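Local coordinates for protein phytoene synthase (Enterococcus hirae, PDB 5IYS) that binds farnesyl thiodiphosphate, an analogue of farnesyl diphosphate, and probably joins prenyl diphosphates head to head with magnesium, as in squalene and phytoene synthases, at residues P157-L161 with Y224-M230. Coordinates in Å, arbitrary orientation, origin at the centre of the assembly. Residues are numbered along the deposited sequence.
Sequences PAKKL and YEESFEM. With FPS (S-[(2E,6E)-3,7,11-trimethyldodeca-2,6,10-trienyl] trihydrogen thiodiphosphate), chain G.
Two helices of the all-alpha squalene/phytoene synthase fold pack here, beside the tail of a bound FPS. Residues 157-161 are regular helix near the start of helix 155-172. Residues 224-227 belong to the C-terminal part of helix 207-227, and 228-230 keep helical phi/psi. Leu161 (chi1 t, chi2 p) is the most covered residue. Its CD1 lies 3.6 Å from Tyr224 CD1, and its CD2 is 4.0 Å from Met230 CE. Tyr224 OH hydrogen-bonds to Thr168 further along helix 155-172. Pro157 CG meets Met230 CB at 3.9 Å. Met230 (chi1 p, chi2 t) also brings its CE to 3.9 Å from Pro157 O. The backbones are closest at Pro157 and Ser227, with CA atoms 4.2 Å apart. Ser227 is small and buried: its CB lies 3.1 Å from Pro157 O, and its OG (chi1 p) donates a hydrogen bond to Tyr224 O at 2.8 Å. Extended Lys160 makes a salt bridge from NZ to Glu226 OE1 at 2.9 Å. Leu161 also faces the ligand, so the contact backs the prenyl pocket: Ala158 CB is 3.8 Å from FPS C14, and Leu161 CD2 is 3.7 Å from FPS C12.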
# COMPACT_ATOMS: atom_id res chain seq x y z
N PRO A 157 9.94 -9.76 -5.35
CA PRO A 157 9.50 -8.58 -6.07
C PRO A 157 8.18 -8.01 -5.58
O PRO A 157 7.96 -6.82 -5.67
CB PRO A 157 9.39 -9.05 -7.52
CG PRO A 157 9.40 -10.54 -7.48
CD PRO A 157 10.29 -10.86 -6.26
N ALA A 158 7.31 -8.86 -5.03
CA ALA A 158 6.06 -8.37 -4.50
C ALA A 158 6.34 -7.47 -3.32
O ALA A 158 5.77 -6.39 -3.19
CB ALA A 158 5.19 -9.52 -4.08
N LYS A 159 7.23 -7.91 -2.43
CA LYS A 159 7.57 -7.11 -1.27
C LYS A 159 8.22 -5.81 -1.71
O LYS A 159 8.04 -4.79 -1.06
CB LYS A 159 8.53 -7.86 -0.35
CG LYS A 159 7.87 -8.95 0.49
CD LYS A 159 8.74 -9.30 1.69
CE LYS A 159 9.76 -10.39 1.39
NZ LYS A 159 10.61 -10.66 2.59
N LYS A 160 9.01 -5.85 -2.77
CA LYS A 160 9.60 -4.61 -3.29
C LYS A 160 8.54 -3.59 -3.76
O LYS A 160 8.76 -2.38 -3.65
CB LYS A 160 10.59 -4.92 -4.41
CG LYS A 160 11.91 -5.55 -3.85
CD LYS A 160 12.86 -5.95 -4.98
CE LYS A 160 14.22 -6.38 -4.45
NZ LYS A 160 14.96 -6.87 -5.64
N LEU A 161 7.47 -4.05 -4.40
CA LEU A 161 6.48 -3.10 -4.92
C LEU A 161 5.76 -2.42 -3.74
O LEU A 161 5.45 -1.23 -3.75
CB LEU A 161 5.41 -3.81 -5.78
CG LEU A 161 4.29 -2.91 -6.34
CD1 LEU A 161 4.79 -1.62 -6.98
CD2 LEU A 161 3.42 -3.69 -7.33
N TYR A 224 10.34 0.05 -7.68
CA TYR A 224 9.26 -0.12 -8.64
C TYR A 224 9.81 -0.96 -9.79
O TYR A 224 9.24 -1.98 -10.18
CB TYR A 224 8.73 1.24 -9.14
CG TYR A 224 7.73 1.92 -8.22
CD1 TYR A 224 6.45 1.38 -8.00
CD2 TYR A 224 8.01 3.16 -7.68
CE1 TYR A 224 5.51 2.05 -7.21
CE2 TYR A 224 7.10 3.81 -6.85
CZ TYR A 224 5.85 3.26 -6.63
OH TYR A 224 4.93 3.97 -5.86
N GLU A 225 10.87 -0.46 -10.41
CA GLU A 225 11.46 -1.15 -11.56
C GLU A 225 11.86 -2.60 -11.27
O GLU A 225 11.54 -3.49 -12.06
CB GLU A 225 12.62 -0.36 -12.16
CG GLU A 225 12.17 0.75 -13.12
CD GLU A 225 11.56 0.22 -14.42
OE1 GLU A 225 12.03 -0.84 -14.90
OE2 GLU A 225 10.60 0.83 -14.95
N GLU A 226 12.53 -2.85 -10.15
CA GLU A 226 12.84 -4.20 -9.74
C GLU A 226 11.61 -5.08 -9.57
O GLU A 226 11.61 -6.24 -9.98
CB GLU A 226 13.72 -4.24 -8.48
CG GLU A 226 15.11 -3.61 -8.64
CD GLU A 226 15.75 -3.31 -7.30
OE1 GLU A 226 15.52 -4.10 -6.36
OE2 GLU A 226 16.47 -2.28 -7.18
N SER A 227 10.54 -4.53 -9.01
CA SER A 227 9.36 -5.36 -8.72
C SER A 227 8.69 -5.84 -9.99
O SER A 227 8.00 -6.86 -9.98
CB SER A 227 8.33 -4.59 -7.85
OG SER A 227 7.63 -3.62 -8.64
N PHE A 228 8.85 -5.07 -11.07
CA PHE A 228 8.24 -5.40 -12.37
C PHE A 228 8.81 -6.69 -12.98
O PHE A 228 8.20 -7.28 -13.87
CB PHE A 228 8.39 -4.24 -13.37
CG PHE A 228 7.71 -2.95 -12.95
CD1 PHE A 228 6.80 -2.93 -11.90
CD2 PHE A 228 8.05 -1.75 -13.58
CE1 PHE A 228 6.11 -1.76 -11.57
CE2 PHE A 228 7.38 -0.56 -13.25
CZ PHE A 228 6.44 -0.56 -12.22
N GLU A 229 9.89 -7.21 -12.40
CA GLU A 229 10.39 -8.52 -12.77
C GLU A 229 9.37 -9.65 -12.58
O GLU A 229 9.41 -10.68 -13.28
CB GLU A 229 11.60 -8.81 -11.90
CG GLU A 229 12.25 -10.15 -12.13
CD GLU A 229 13.49 -10.29 -11.24
OE1 GLU A 229 14.37 -9.40 -11.31
OE2 GLU A 229 13.54 -11.28 -10.46
N MET A 230 8.39 -9.44 -11.69
CA MET A 230 7.37 -10.47 -11.48
C MET A 230 6.39 -10.62 -12.63
O MET A 230 5.68 -11.62 -12.69
CB MET A 230 6.61 -10.24 -10.17
CG MET A 230 5.73 -9.04 -10.19
SD MET A 230 5.01 -8.79 -8.53
CE MET A 230 5.24 -7.03 -8.43
C1 FPS G . -1.75 3.36 0.07
S1 FPS G . -3.34 2.92 0.67
C2 FPS G . -1.07 2.01 -0.08
C3 FPS G . 0.24 1.79 0.14
C4 FPS G . 1.15 2.91 0.55
C5 FPS G . 0.84 0.41 -0.03
C6 FPS G . -0.15 -0.68 -0.45
C7 FPS G . 0.63 -1.87 -0.96
C8 FPS G . 0.21 -2.63 -1.98
C10 FPS G . 1.02 -3.87 -2.31
C9 FPS G . -1.06 -2.34 -2.76
C11 FPS G . 1.43 -3.82 -3.79
C12 FPS G . 2.09 -5.12 -4.21
C13 FPS G . 1.44 -6.16 -4.79
C14 FPS G . 2.20 -7.39 -5.20
C15 FPS G . -0.04 -6.11 -5.08
PA FPS G . -4.71 4.43 0.36
O1A FPS G . -6.07 3.90 0.26
O2A FPS G . -4.63 5.21 1.78
O3A FPS G . -4.32 5.51 -0.75
PB FPS G . -3.40 6.75 -0.24
O1B FPS G . -4.26 7.94 0.12
O2B FPS G . -2.44 6.96 -1.38
O3B FPS G . -2.59 6.44 1.00